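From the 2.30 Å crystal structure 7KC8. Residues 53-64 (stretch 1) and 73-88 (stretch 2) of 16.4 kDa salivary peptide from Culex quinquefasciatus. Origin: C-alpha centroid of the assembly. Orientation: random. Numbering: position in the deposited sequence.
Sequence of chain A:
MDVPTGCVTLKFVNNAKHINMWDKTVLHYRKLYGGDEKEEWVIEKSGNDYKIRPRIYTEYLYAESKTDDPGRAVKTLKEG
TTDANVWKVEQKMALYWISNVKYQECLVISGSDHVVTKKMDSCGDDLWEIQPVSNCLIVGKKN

Stretch 1 (53-64) RPRIYTEYLYAE
Stretch 2 (73-88) AVKTLKEGTTDANVWK

Two stretches of one chain pair as antiparallel strands, the N-to-C directions of 60-63 and 73-77 lying at 143° and their axes approaching to 4.4 Å. R53 and P54 end an earlier strand; a loop through R55 and I56 (phi/psi -58/-35 and -105/-6) leads to extended residues from E59 onward. In stretch 2, strand 73-77 gives way at K78 (-75/-58) to a loop that passes G80 at 113/-165, where a side chain would jam against the preceding carbonyl, then returns through A84 (-117/36) and N85 (-113/15) to a strand containing W87 and K88.

The register sets L61 opposite T76 (CA-CA 4.2 Å) and A63 opposite V74 (4.4 Å) as non-hydrogen-bonded pairs, with Y62 and K75 between them as a hydrogen-bonded pair (CA-CA 5.6 Å). Y62 N donates to K75 O at 2.7 Å and K75 N to Y62 O at 2.9 Å. E64 N extends the ladder to A73 O (2.8 Å, nearly straight at 173°). Toward the other end L77 N reaches Y60 O at 3.1 Å, but the return path runs through water 1, which accepts from Y60 N (3.0 Å) and donates to L77 O (2.7 Å), bridging Y60 N and L77 O, which stand 3.9 Å apart, too far for a direct bond. CA-H...O contacts fill in between, such as L61 CA to K75 O at 3.3 Å and V74 CA to Y62 O at 3.2 Å.

The returning loop meets stretch 1 as well. A63 N donates to A84 O (3.1 Å), and the CA atoms of Y62 and N85 come within 4.0 Å. L61 O accepts from W87 NE1 at 3.0 Å and 168°, lying at the indole edge near the ring plane; the W87 rotamer is m, with chi2 89°. Water 2 sits 2.7 Å from L61 O and 2.5 Å from N85 O, close to both carbonyls.

Side chains alternate between two faces. L61, A63, V74 and T76 share one: L61 (chi1 t, chi2 p) sets CD1 3.5 Å from V74 CG1 and CD2 3.7 Å from W87 CZ2, while A63 CB lies 4.4 Å from CG2 of V74 (chi1 t), a small methyl contact. T76 (chi1 p) donates OG1 to E59 OE1 at 2.6 Å, a short bond from hydroxyl to carboxylate; E59 (chi1 m, chi2 t) points toward stretch 2, and both its oxygens have further partners elsewhere in the structure.

Y60, Y62, K75 and L77 occupy the other face. Y62, chi1 p and chi2 -67°, has the largest area covered by stretch 2. Its CE1 touches the aliphatic CG of K75 (chi1 p) at 3.4 Å, CD1 lies 4.0 Å from CB of L77 (chi1 t, chi2 p), and CD2 lies 3.7 Å from T82 OG1. T82 (chi1 t) in turn accepts A84 N at OG1 (3.1 Å), tying the loop together beside the ring. Altogether the contact buries 930 Å², summed over both stretches.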

# COMPACT_ATOMS: atom_id res chain seq x y z
N ARG A 53 -5.26 4.77 0.99
CA ARG A 53 -6.11 4.99 -0.17
C ARG A 53 -5.39 5.89 -1.15
O ARG A 53 -4.56 6.71 -0.75
CB ARG A 53 -7.46 5.62 0.20
CG ARG A 53 -7.30 6.88 1.05
CD ARG A 53 -8.52 7.76 0.98
NE ARG A 53 -8.69 8.33 -0.34
CZ ARG A 53 -9.67 9.17 -0.68
NH1 ARG A 53 -10.56 9.53 0.23
NH2 ARG A 53 -9.75 9.64 -1.92
N PRO A 54 -5.67 5.75 -2.44
CA PRO A 54 -5.09 6.70 -3.40
C PRO A 54 -5.76 8.05 -3.24
O PRO A 54 -6.91 8.15 -2.80
CB PRO A 54 -5.40 6.06 -4.76
CG PRO A 54 -6.60 5.26 -4.52
CD PRO A 54 -6.52 4.76 -3.10
N ARG A 55 -5.01 9.10 -3.60
CA ARG A 55 -5.49 10.46 -3.40
C ARG A 55 -6.82 10.70 -4.12
O ARG A 55 -7.67 11.44 -3.61
CB ARG A 55 -4.45 11.47 -3.88
CG ARG A 55 -4.82 12.94 -3.58
CD ARG A 55 -3.85 13.95 -4.18
NE ARG A 55 -3.76 13.84 -5.64
CZ ARG A 55 -4.61 14.39 -6.49
NH1 ARG A 55 -5.64 15.08 -6.04
NH2 ARG A 55 -4.45 14.24 -7.79
N ILE A 56 -7.02 10.08 -5.29
CA ILE A 56 -8.13 10.46 -6.16
C ILE A 56 -9.28 9.46 -6.15
O ILE A 56 -10.33 9.75 -6.75
CB ILE A 56 -7.67 10.71 -7.61
CG1 ILE A 56 -7.19 9.43 -8.29
CG2 ILE A 56 -6.59 11.78 -7.65
CD1 ILE A 56 -7.16 9.57 -9.79
N TYR A 57 -9.15 8.31 -5.49
CA TYR A 57 -10.27 7.39 -5.35
C TYR A 57 -10.46 7.02 -3.89
O TYR A 57 -9.49 6.80 -3.17
CB TYR A 57 -10.08 6.09 -6.14
CG TYR A 57 -9.70 6.27 -7.57
CD1 TYR A 57 -10.61 6.74 -8.51
CD2 TYR A 57 -8.42 5.94 -8.01
CE1 TYR A 57 -10.25 6.89 -9.84
CE2 TYR A 57 -8.05 6.09 -9.32
CZ TYR A 57 -8.97 6.56 -10.24
OH TYR A 57 -8.58 6.71 -11.55
N THR A 58 -11.71 6.94 -3.46
CA THR A 58 -11.98 6.47 -2.11
C THR A 58 -12.08 4.94 -2.12
O THR A 58 -13.14 4.34 -2.00
CB THR A 58 -13.24 7.12 -1.56
OG1 THR A 58 -13.67 6.38 -0.41
CG2 THR A 58 -14.34 7.17 -2.61
N GLU A 59 -10.91 4.31 -2.30
CA GLU A 59 -10.78 2.85 -2.35
C GLU A 59 -9.61 2.43 -1.48
O GLU A 59 -8.48 2.90 -1.67
CB GLU A 59 -10.54 2.35 -3.78
CG GLU A 59 -11.41 2.99 -4.84
CD GLU A 59 -10.94 2.66 -6.24
OE1 GLU A 59 -9.96 1.91 -6.37
OE2 GLU A 59 -11.54 3.14 -7.22
N TYR A 60 -9.84 1.51 -0.56
CA TYR A 60 -8.85 1.23 0.46
C TYR A 60 -7.97 0.06 0.06
O TYR A 60 -8.47 -1.01 -0.30
CB TYR A 60 -9.51 0.99 1.81
CG TYR A 60 -9.83 2.31 2.44
CD1 TYR A 60 -8.81 3.18 2.78
CD2 TYR A 60 -11.15 2.72 2.64
CE1 TYR A 60 -9.08 4.41 3.33
CE2 TYR A 60 -11.42 3.95 3.19
CZ TYR A 60 -10.39 4.80 3.54
OH TYR A 60 -10.65 6.03 4.10
N LEU A 61 -6.65 0.28 0.14
CA LEU A 61 -5.66 -0.78 -0.03
C LEU A 61 -5.99 -1.97 0.86
O LEU A 61 -6.24 -1.81 2.06
CB LEU A 61 -4.27 -0.24 0.34
CG LEU A 61 -3.07 -1.03 -0.17
CD1 LEU A 61 -3.00 -0.83 -1.66
CD2 LEU A 61 -1.77 -0.61 0.50
N TYR A 62 -5.97 -3.16 0.28
CA TYR A 62 -6.22 -4.37 1.05
C TYR A 62 -5.50 -5.53 0.41
O TYR A 62 -4.97 -5.43 -0.70
CB TYR A 62 -7.70 -4.69 1.16
CG TYR A 62 -8.27 -5.32 -0.09
CD1 TYR A 62 -8.37 -4.60 -1.27
CD2 TYR A 62 -8.72 -6.64 -0.09
CE1 TYR A 62 -8.89 -5.17 -2.41
CE2 TYR A 62 -9.24 -7.22 -1.23
CZ TYR A 62 -9.33 -6.48 -2.39
OH TYR A 62 -9.85 -7.05 -3.53
N ALA A 63 -5.49 -6.65 1.14
CA ALA A 63 -4.80 -7.86 0.72
C ALA A 63 -5.82 -8.96 0.48
O ALA A 63 -6.76 -9.13 1.25
CB ALA A 63 -3.78 -8.31 1.78
N GLU A 64 -5.63 -9.70 -0.60
CA GLU A 64 -6.54 -10.79 -0.93
C GLU A 64 -6.45 -11.92 0.09
O GLU A 64 -5.51 -11.99 0.90
CB GLU A 64 -6.24 -11.32 -2.33
CG GLU A 64 -6.91 -10.52 -3.44
CD GLU A 64 -8.43 -10.70 -3.46
OE1 GLU A 64 -8.95 -11.59 -2.74
OE2 GLU A 64 -9.11 -9.95 -4.19
N ALA A 73 -1.87 -11.07 -3.29
CA ALA A 73 -2.10 -9.86 -4.08
C ALA A 73 -2.70 -8.76 -3.23
O ALA A 73 -3.55 -9.01 -2.37
CB ALA A 73 -3.02 -10.16 -5.27
N VAL A 74 -2.23 -7.54 -3.46
CA VAL A 74 -2.69 -6.32 -2.80
C VAL A 74 -3.34 -5.44 -3.86
O VAL A 74 -2.77 -5.25 -4.95
CB VAL A 74 -1.50 -5.60 -2.12
CG1 VAL A 74 -1.87 -4.19 -1.62
CG2 VAL A 74 -0.92 -6.45 -1.00
N LYS A 75 -4.53 -4.92 -3.57
CA LYS A 75 -5.21 -4.01 -4.47
C LYS A 75 -6.09 -3.07 -3.64
O LYS A 75 -6.04 -3.09 -2.41
CB LYS A 75 -5.99 -4.78 -5.55
CG LYS A 75 -6.89 -5.90 -5.06
N THR A 76 -6.86 -2.20 -4.31
CA THR A 76 -7.80 -1.31 -3.63
C THR A 76 -9.23 -1.74 -3.89
O THR A 76 -9.58 -2.17 -4.99
CB THR A 76 -7.63 0.15 -4.05
OG1 THR A 76 -8.13 0.32 -5.38
CG2 THR A 76 -6.17 0.58 -3.99
N LEU A 77 -10.07 -1.55 -2.88
CA LEU A 77 -11.43 -2.09 -2.86
C LEU A 77 -12.40 -1.04 -3.38
O LEU A 77 -12.69 -0.06 -2.69
CB LEU A 77 -11.81 -2.55 -1.46
CG LEU A 77 -13.11 -3.36 -1.47
CD1 LEU A 77 -12.98 -4.48 -2.49
CD2 LEU A 77 -13.42 -3.93 -0.11
N LYS A 78 -12.91 -1.25 -4.59
CA LYS A 78 -13.93 -0.36 -5.14
C LYS A 78 -15.27 -0.62 -4.47
O LYS A 78 -15.85 0.26 -3.83
CB LYS A 78 -14.00 -0.53 -6.66
CG LYS A 78 -14.66 0.61 -7.42
N GLU A 79 -15.77 -1.86 -4.57
CA GLU A 79 -17.08 -2.21 -4.05
C GLU A 79 -16.99 -3.34 -3.03
O GLU A 79 -16.28 -4.32 -3.24
CB GLU A 79 -18.03 -2.62 -5.18
CG GLU A 79 -18.54 -1.45 -6.02
N GLY A 80 -17.72 -3.20 -1.96
CA GLY A 80 -17.82 -4.26 -0.99
C GLY A 80 -17.18 -3.87 0.33
O GLY A 80 -16.90 -2.71 0.60
N THR A 81 -16.96 -4.88 1.15
CA THR A 81 -16.33 -4.73 2.44
C THR A 81 -15.11 -5.63 2.49
O THR A 81 -14.98 -6.59 1.73
CB THR A 81 -17.28 -5.08 3.59
OG1 THR A 81 -18.61 -4.68 3.24
CG2 THR A 81 -16.88 -4.37 4.87
N THR A 82 -14.20 -5.32 3.41
CA THR A 82 -13.06 -6.19 3.62
C THR A 82 -12.57 -6.03 5.04
O THR A 82 -12.78 -5.01 5.70
CB THR A 82 -11.91 -5.90 2.65
OG1 THR A 82 -10.83 -6.79 2.93
CG2 THR A 82 -11.44 -4.46 2.81
N ASP A 83 -11.89 -7.08 5.50
CA ASP A 83 -11.26 -7.17 6.80
C ASP A 83 -9.75 -6.96 6.74
O ASP A 83 -9.09 -6.93 7.78
CB ASP A 83 -11.57 -8.54 7.41
CG ASP A 83 -11.56 -8.51 8.91
OD1 ASP A 83 -11.33 -7.40 9.45
OD2 ASP A 83 -11.80 -9.57 9.55
N ALA A 84 -9.18 -6.85 5.53
CA ALA A 84 -7.74 -6.92 5.33
C ALA A 84 -7.20 -5.61 4.77
O ALA A 84 -6.28 -5.60 3.95
CB ALA A 84 -7.37 -8.09 4.41
N ASN A 85 -7.78 -4.49 5.22
CA ASN A 85 -7.47 -3.17 4.71
C ASN A 85 -6.80 -2.29 5.75
O ASN A 85 -6.74 -1.07 5.58
CB ASN A 85 -8.75 -2.50 4.20
CG ASN A 85 -9.79 -2.32 5.29
OD1 ASN A 85 -9.58 -2.71 6.45
ND2 ASN A 85 -10.90 -1.70 4.94
N VAL A 86 -6.32 -2.89 6.84
CA VAL A 86 -5.66 -2.17 7.93
C VAL A 86 -4.18 -2.52 7.87
O VAL A 86 -3.83 -3.70 7.73
CB VAL A 86 -6.26 -2.54 9.29
CG1 VAL A 86 -5.40 -1.98 10.42
CG2 VAL A 86 -7.71 -2.03 9.40
N TRP A 87 -3.32 -1.51 7.99
CA TRP A 87 -1.89 -1.67 7.73
C TRP A 87 -1.08 -1.12 8.89
O TRP A 87 -1.32 -0.00 9.36
CB TRP A 87 -1.48 -0.95 6.45
CG TRP A 87 -2.17 -1.47 5.27
CD1 TRP A 87 -3.37 -1.04 4.77
CD2 TRP A 87 -1.74 -2.55 4.43
NE1 TRP A 87 -3.70 -1.78 3.65
CE2 TRP A 87 -2.72 -2.71 3.43
CE3 TRP A 87 -0.61 -3.38 4.43
CZ2 TRP A 87 -2.60 -3.67 2.42
CZ3 TRP A 87 -0.50 -4.35 3.43
CH2 TRP A 87 -1.49 -4.49 2.44
N LYS A 88 -0.12 -1.92 9.35
CA LYS A 88 0.88 -1.45 10.30
C LYS A 88 1.97 -0.73 9.52
O LYS A 88 2.44 -1.23 8.49
CB LYS A 88 1.45 -2.61 11.10
CG LYS A 88 2.35 -2.21 12.23
CD LYS A 88 2.80 -3.44 13.01
O HOH W 1 -12.63 0.62 -0.04
O HOH W 2 -6.18 0.38 3.58